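Local coordinates for putative uncharacterized protein PH0242 (PDB 3VU1), which belongs to the archaeal AglB oligosaccharyltransferase family and, in its C-terminal globular domain, built from several beta-rich units, holds a calcium ion, at residues F67-S81 against L281-A293. Numbering follows the deposited sequence.
With CA (calcium ion), chain C.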
loop_
_atom_site.group_PDB
_atom_site.type_symbol
_atom_site.label_atom_id
_atom_site.label_comp_id
_atom_site.label_asym_id
_atom_site.label_seq_id
_atom_site.Cartn_x
_atom_site.Cartn_y
_atom_site.Cartn_z
ATOM N N PHE A 67 -0.123 5.318 5.631
ATOM C CA PHE A 67 -0.857 4.406 4.761
ATOM C C PHE A 67 -2.055 3.739 5.437
ATOM O O PHE A 67 -3.154 3.825 4.922
ATOM C CB PHE A 67 0.083 3.343 4.209
ATOM C CG PHE A 67 -0.594 2.333 3.363
ATOM C CD1 PHE A 67 -1.269 2.718 2.201
ATOM C CD2 PHE A 67 -0.569 0.980 3.723
ATOM C CE1 PHE A 67 -1.911 1.775 1.420
ATOM C CE2 PHE A 67 -1.212 0.025 2.931
ATOM C CZ PHE A 67 -1.890 0.428 1.781
ATOM N N LEU A 68 -1.850 3.095 6.587
ATOM C CA LEU A 68 -2.866 2.200 7.158
ATOM C C LEU A 68 -4.063 2.912 7.754
ATOM O O LEU A 68 -5.179 2.439 7.618
ATOM C CB LEU A 68 -2.257 1.247 8.190
ATOM C CG LEU A 68 -1.289 0.190 7.627
ATOM C CD1 LEU A 68 -0.404 -0.466 8.682
ATOM C CD2 LEU A 68 -2.024 -0.871 6.845
ATOM N N ALA A 69 -3.818 4.042 8.413
ATOM C CA ALA A 69 -4.825 4.722 9.215
ATOM C C ALA A 69 -5.610 5.721 8.373
ATOM O O ALA A 69 -6.567 6.312 8.840
ATOM C CB ALA A 69 -4.171 5.431 10.407
ATOM N N ARG A 70 -5.212 5.942 7.134
ATOM C CA ARG A 70 -5.862 7.001 6.390
ATOM C C ARG A 70 -6.501 6.555 5.113
ATOM O O ARG A 70 -6.482 5.384 4.772
ATOM C CB ARG A 70 -4.903 8.134 6.111
ATOM C CG ARG A 70 -4.254 8.609 7.359
ATOM C CD ARG A 70 -5.123 9.550 8.181
ATOM N NE ARG A 70 -4.184 10.613 8.520
ATOM C CZ ARG A 70 -4.386 11.906 8.347
ATOM N NH1 ARG A 70 -5.558 12.343 7.943
ATOM N NH2 ARG A 70 -3.404 12.751 8.650
ATOM N N ASP A 71 -7.062 7.523 4.407
ATOM C CA ASP A 71 -7.957 7.269 3.311
ATOM C C ASP A 71 -7.638 8.360 2.323
ATOM O O ASP A 71 -7.150 9.419 2.713
ATOM C CB ASP A 71 -9.391 7.411 3.813
ATOM C CG ASP A 71 -10.429 7.124 2.739
ATOM O OD1 ASP A 71 -11.591 7.601 2.913
ATOM O OD2 ASP A 71 -10.083 6.432 1.741
ATOM N N GLY A 72 -7.874 8.086 1.045
ATOM C CA GLY A 72 -7.801 9.107 0.020
ATOM C C GLY A 72 -6.418 9.624 -0.251
ATOM O O GLY A 72 -5.448 8.889 -0.140
ATOM N N ASN A 73 -6.332 10.900 -0.608
ATOM C CA ASN A 73 -5.087 11.470 -1.126
ATOM C C ASN A 73 -3.934 11.383 -0.169
ATOM O O ASN A 73 -2.846 10.977 -0.572
ATOM C CB ASN A 73 -5.276 12.931 -1.540
ATOM C CG ASN A 73 -5.884 13.067 -2.909
ATOM O OD1 ASN A 73 -5.779 12.171 -3.746
ATOM N ND2 ASN A 73 -6.522 14.189 -3.149
ATOM N N ILE A 74 -4.175 11.770 1.087
ATOM C CA ILE A 74 -3.114 11.843 2.055
ATOM C C ILE A 74 -2.513 10.478 2.365
ATOM O O ILE A 74 -1.370 10.408 2.835
ATOM C CB ILE A 74 -3.544 12.538 3.358
ATOM C CG1 ILE A 74 -2.370 13.317 3.955
ATOM C CG2 ILE A 74 -4.102 11.553 4.384
ATOM C CD1 ILE A 74 -2.867 14.319 4.969
ATOM N N SER A 75 -3.263 9.406 2.094
ATOM C CA SER A 75 -2.793 8.063 2.434
ATOM C C SER A 75 -1.884 7.487 1.355
ATOM O O SER A 75 -1.354 6.372 1.498
ATOM C CB SER A 75 -3.964 7.142 2.708
ATOM O OG SER A 75 -4.486 6.655 1.488
ATOM N N GLU A 76 -1.690 8.261 0.291
ATOM C CA GLU A 76 -0.916 7.798 -0.859
ATOM C C GLU A 76 0.578 7.997 -0.662
ATOM O O GLU A 76 1.210 8.909 -1.148
ATOM C CB GLU A 76 -1.398 8.410 -2.170
ATOM C CG GLU A 76 -2.659 7.755 -2.723
ATOM C CD GLU A 76 -2.924 8.115 -4.185
ATOM O OE1 GLU A 76 -1.948 8.214 -4.985
ATOM O OE2 GLU A 76 -4.117 8.285 -4.546
ATOM N N VAL A 77 1.139 7.058 0.036
ATOM C CA VAL A 77 2.524 7.061 0.349
ATOM C C VAL A 77 3.361 6.476 -0.807
ATOM O O VAL A 77 2.906 5.594 -1.541
ATOM C CB VAL A 77 2.628 6.286 1.663
ATOM C CG1 VAL A 77 3.828 5.358 1.686
ATOM C CG2 VAL A 77 2.546 7.280 2.806
ATOM N N ASP A 78 4.584 6.968 -0.981
ATOM C CA ASP A 78 5.380 6.527 -2.118
ATOM C C ASP A 78 6.197 5.259 -1.807
ATOM O O ASP A 78 7.447 5.273 -1.730
ATOM C CB ASP A 78 6.205 7.676 -2.710
ATOM C CG ASP A 78 7.087 7.229 -3.885
ATOM O OD1 ASP A 78 6.719 6.312 -4.639
ATOM O OD2 ASP A 78 8.175 7.797 -4.062
ATOM N N PHE A 79 5.478 4.145 -1.679
ATOM C CA PHE A 79 6.140 2.844 -1.444
ATOM C C PHE A 79 7.142 2.429 -2.525
ATOM O O PHE A 79 8.048 1.615 -2.249
ATOM C CB PHE A 79 5.126 1.718 -1.249
ATOM C CG PHE A 79 4.359 1.801 0.033
ATOM C CD1 PHE A 79 2.964 1.684 0.030
ATOM C CD2 PHE A 79 5.021 1.977 1.249
ATOM C CE1 PHE A 79 2.248 1.734 1.221
ATOM C CE2 PHE A 79 4.310 2.024 2.431
ATOM C CZ PHE A 79 2.928 1.910 2.422
ATOM N N GLU A 80 6.974 2.954 -3.741
ATOM C CA GLU A 80 7.889 2.608 -4.820
ATOM C C GLU A 80 9.337 2.987 -4.469
ATOM O O GLU A 80 10.256 2.215 -4.724
ATOM C CB GLU A 80 7.460 3.209 -6.168
ATOM C CG GLU A 80 8.474 3.006 -7.298
ATOM C CD GLU A 80 8.778 1.533 -7.605
ATOM O OE1 GLU A 80 9.541 1.245 -8.576
ATOM O OE2 GLU A 80 8.247 0.655 -6.880
ATOM N N SER A 81 9.528 4.155 -3.858
ATOM C CA SER A 81 10.865 4.586 -3.498
ATOM C C SER A 81 11.539 3.591 -2.553
ATOM O O SER A 81 12.751 3.521 -2.514
ATOM C CB SER A 81 10.852 5.978 -2.882
ATOM O OG SER A 81 10.298 5.899 -1.600
ATOM N N LEU A 281 -8.500 2.411 -20.668
ATOM C CA LEU A 281 -7.832 1.982 -19.429
ATOM C C LEU A 281 -7.930 3.015 -18.291
ATOM O O LEU A 281 -7.490 4.176 -18.414
ATOM C CB LEU A 281 -6.384 1.641 -19.747
ATOM C CG LEU A 281 -6.263 0.889 -21.084
ATOM C CD1 LEU A 281 -4.807 0.670 -21.450
ATOM C CD2 LEU A 281 -6.996 -0.448 -21.080
ATOM N N TYR A 282 -8.537 2.606 -17.190
ATOM C CA TYR A 282 -8.682 3.482 -16.026
ATOM C C TYR A 282 -7.515 3.217 -15.088
ATOM O O TYR A 282 -7.381 2.131 -14.531
ATOM C CB TYR A 282 -9.992 3.221 -15.308
ATOM C CG TYR A 282 -11.212 3.674 -16.059
ATOM C CD1 TYR A 282 -11.680 2.949 -17.170
ATOM C CD2 TYR A 282 -11.925 4.815 -15.657
ATOM C CE1 TYR A 282 -12.810 3.354 -17.860
ATOM C CE2 TYR A 282 -13.065 5.229 -16.343
ATOM C CZ TYR A 282 -13.498 4.496 -17.441
ATOM O OH TYR A 282 -14.618 4.876 -18.128
ATOM N N ILE A 283 -6.666 4.219 -14.931
ATOM C CA ILE A 283 -5.381 4.044 -14.279
ATOM C C ILE A 283 -5.387 4.568 -12.849
ATOM O O ILE A 283 -5.877 5.669 -12.568
ATOM C CB ILE A 283 -4.273 4.695 -15.115
ATOM C CG1 ILE A 283 -4.061 3.823 -16.362
ATOM C CG2 ILE A 283 -3.005 4.881 -14.289
ATOM C CD1 ILE A 283 -3.008 4.299 -17.347
ATOM N N SER A 284 -4.867 3.758 -11.943
ATOM C CA SER A 284 -4.603 4.213 -10.589
ATOM C C SER A 284 -3.098 4.294 -10.344
ATOM O O SER A 284 -2.407 3.285 -10.423
ATOM C CB SER A 284 -5.275 3.282 -9.598
ATOM O OG SER A 284 -4.832 3.578 -8.301
ATOM N N ALA A 285 -2.584 5.500 -10.110
ATOM C CA ALA A 285 -1.164 5.682 -9.773
ATOM C C ALA A 285 -1.020 5.995 -8.288
ATOM O O ALA A 285 -1.561 7.006 -7.786
ATOM C CB ALA A 285 -0.520 6.771 -10.623
ATOM N N PHE A 286 -0.300 5.124 -7.586
ATOM C CA PHE A 286 -0.262 5.189 -6.132
ATOM C C PHE A 286 1.025 5.783 -5.510
ATOM O O PHE A 286 2.064 5.118 -5.401
ATOM C CB PHE A 286 -0.548 3.805 -5.513
ATOM C CG PHE A 286 -0.842 3.878 -4.044
ATOM C CD1 PHE A 286 -2.147 4.077 -3.596
ATOM C CD2 PHE A 286 0.201 3.821 -3.109
ATOM C CE1 PHE A 286 -2.413 4.167 -2.245
ATOM C CE2 PHE A 286 -0.060 3.928 -1.763
ATOM C CZ PHE A 286 -1.369 4.098 -1.330
ATOM N N GLY A 287 0.948 7.022 -5.059
ATOM C CA GLY A 287 2.086 7.621 -4.382
ATOM C C GLY A 287 3.130 8.301 -5.246
ATOM O O GLY A 287 3.831 9.184 -4.756
ATOM N N ARG A 288 3.282 7.889 -6.501
ATOM C CA ARG A 288 4.162 8.616 -7.422
ATOM C C ARG A 288 3.562 8.847 -8.813
ATOM O O ARG A 288 2.751 8.051 -9.302
ATOM C CB ARG A 288 5.563 7.986 -7.507
ATOM C CG ARG A 288 5.626 6.647 -8.195
ATOM C CD ARG A 288 7.054 6.201 -8.496
ATOM N NE ARG A 288 7.908 6.389 -7.325
ATOM C CZ ARG A 288 9.241 6.482 -7.343
ATOM N NH1 ARG A 288 9.919 6.380 -8.484
ATOM N NH2 ARG A 288 9.893 6.680 -6.206
ATOM N N ASP A 289 3.975 9.937 -9.453
ATOM C CA ASP A 289 3.510 10.254 -10.803
ATOM C C ASP A 289 3.964 9.263 -11.869
ATOM O O ASP A 289 5.017 8.612 -11.727
ATOM C CB ASP A 289 3.968 11.660 -11.195
ATOM C CG ASP A 289 3.366 12.736 -10.312
ATOM O OD1 ASP A 289 2.221 12.603 -9.811
ATOM O OD2 ASP A 289 4.062 13.733 -10.116
ATOM N N ILE A 290 3.176 9.160 -12.941
ATOM C CA ILE A 290 3.669 8.578 -14.204
ATOM C C ILE A 290 4.436 9.685 -14.953
ATOM O O ILE A 290 3.913 10.790 -15.070
ATOM C CB ILE A 290 2.497 8.055 -15.052
ATOM C CG1 ILE A 290 1.755 6.965 -14.272
ATOM C CG2 ILE A 290 2.994 7.499 -16.376
ATOM C CD1 ILE A 290 0.317 6.761 -14.679
ATOM N N LYS A 291 5.667 9.410 -15.397
ATOM C CA LYS A 291 6.512 10.361 -16.165
ATOM C C LYS A 291 7.207 9.637 -17.292
ATOM O O LYS A 291 7.916 8.648 -17.045
ATOM C CB LYS A 291 7.649 10.963 -15.328
ATOM C CG LYS A 291 7.228 11.963 -14.272
ATOM C CD LYS A 291 8.400 12.525 -13.478
ATOM C CE LYS A 291 8.890 11.549 -12.424
ATOM N NZ LYS A 291 9.648 12.253 -11.353
ATOM N N ASN A 292 7.041 10.139 -18.519
ATOM C CA ASN A 292 7.823 9.645 -19.662
ATOM C C ASN A 292 7.718 8.168 -19.729
ATOM O O ASN A 292 8.726 7.491 -19.707
ATOM C CB ASN A 292 9.317 10.023 -19.538
ATOM C CG ASN A 292 9.530 11.516 -19.349
ATOM O OD1 ASN A 292 8.947 12.345 -20.045
ATOM N ND2 ASN A 292 10.332 11.860 -18.374
ATOM N N ALA A 293 6.486 7.687 -19.790
ATOM C CA ALA A 293 6.163 6.281 -19.644
ATOM C C ALA A 293 5.713 5.672 -20.975
ATOM O O ALA A 293 5.050 6.338 -21.768
ATOM C CB ALA A 293 5.058 6.124 -18.591
HETATM CA CA CA C . -3.568 7.804 -6.951
HETATM O O HOH W 1 3.286 10.587 -2.201
HETATM O O HOH W 2 4.779 4.438 -4.876
#
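F67, in helix 60-69, meets F286 just beyond strand 275-285, where a calcium site joins the loop after the helix to the Peripheral 1 domain. The two rings stand at 90°, with F67 CE1 3.6 Å from F286 CZ. E76 lays its CG over one face of the F286 ring, and beyond it the extended chain carries the carboxylate to calcium, bound through OE1 (2.6 Å) and OE2. The A285 carbonyl O also binds the ion at 2.3 Å, and H319 O and E322 complete the protein ligands. E76 OE1 additionally accepts the N-H of G287 on its anti side. V77 O borders the same phenyl ring and receives a CA-H...O contact from G287, whose positive phi suits glycine. D78, its CG swung opposite the backbone N (chi1 178°), offers its carboxylate to R288 in a side-on, two-nitrogen salt bridge. R288 NE reaches D78 OD1 at 2.9 Å, nearly straight at 171°. R288 NH2 meets the syn lone pair of D78 OD2 at 3.0 Å. E80 turns its OE1 to Y481 and K479, while its CB and CG pack over one face of the R288 guanidinium, E80 CB lying 3.4 Å from R288 NE.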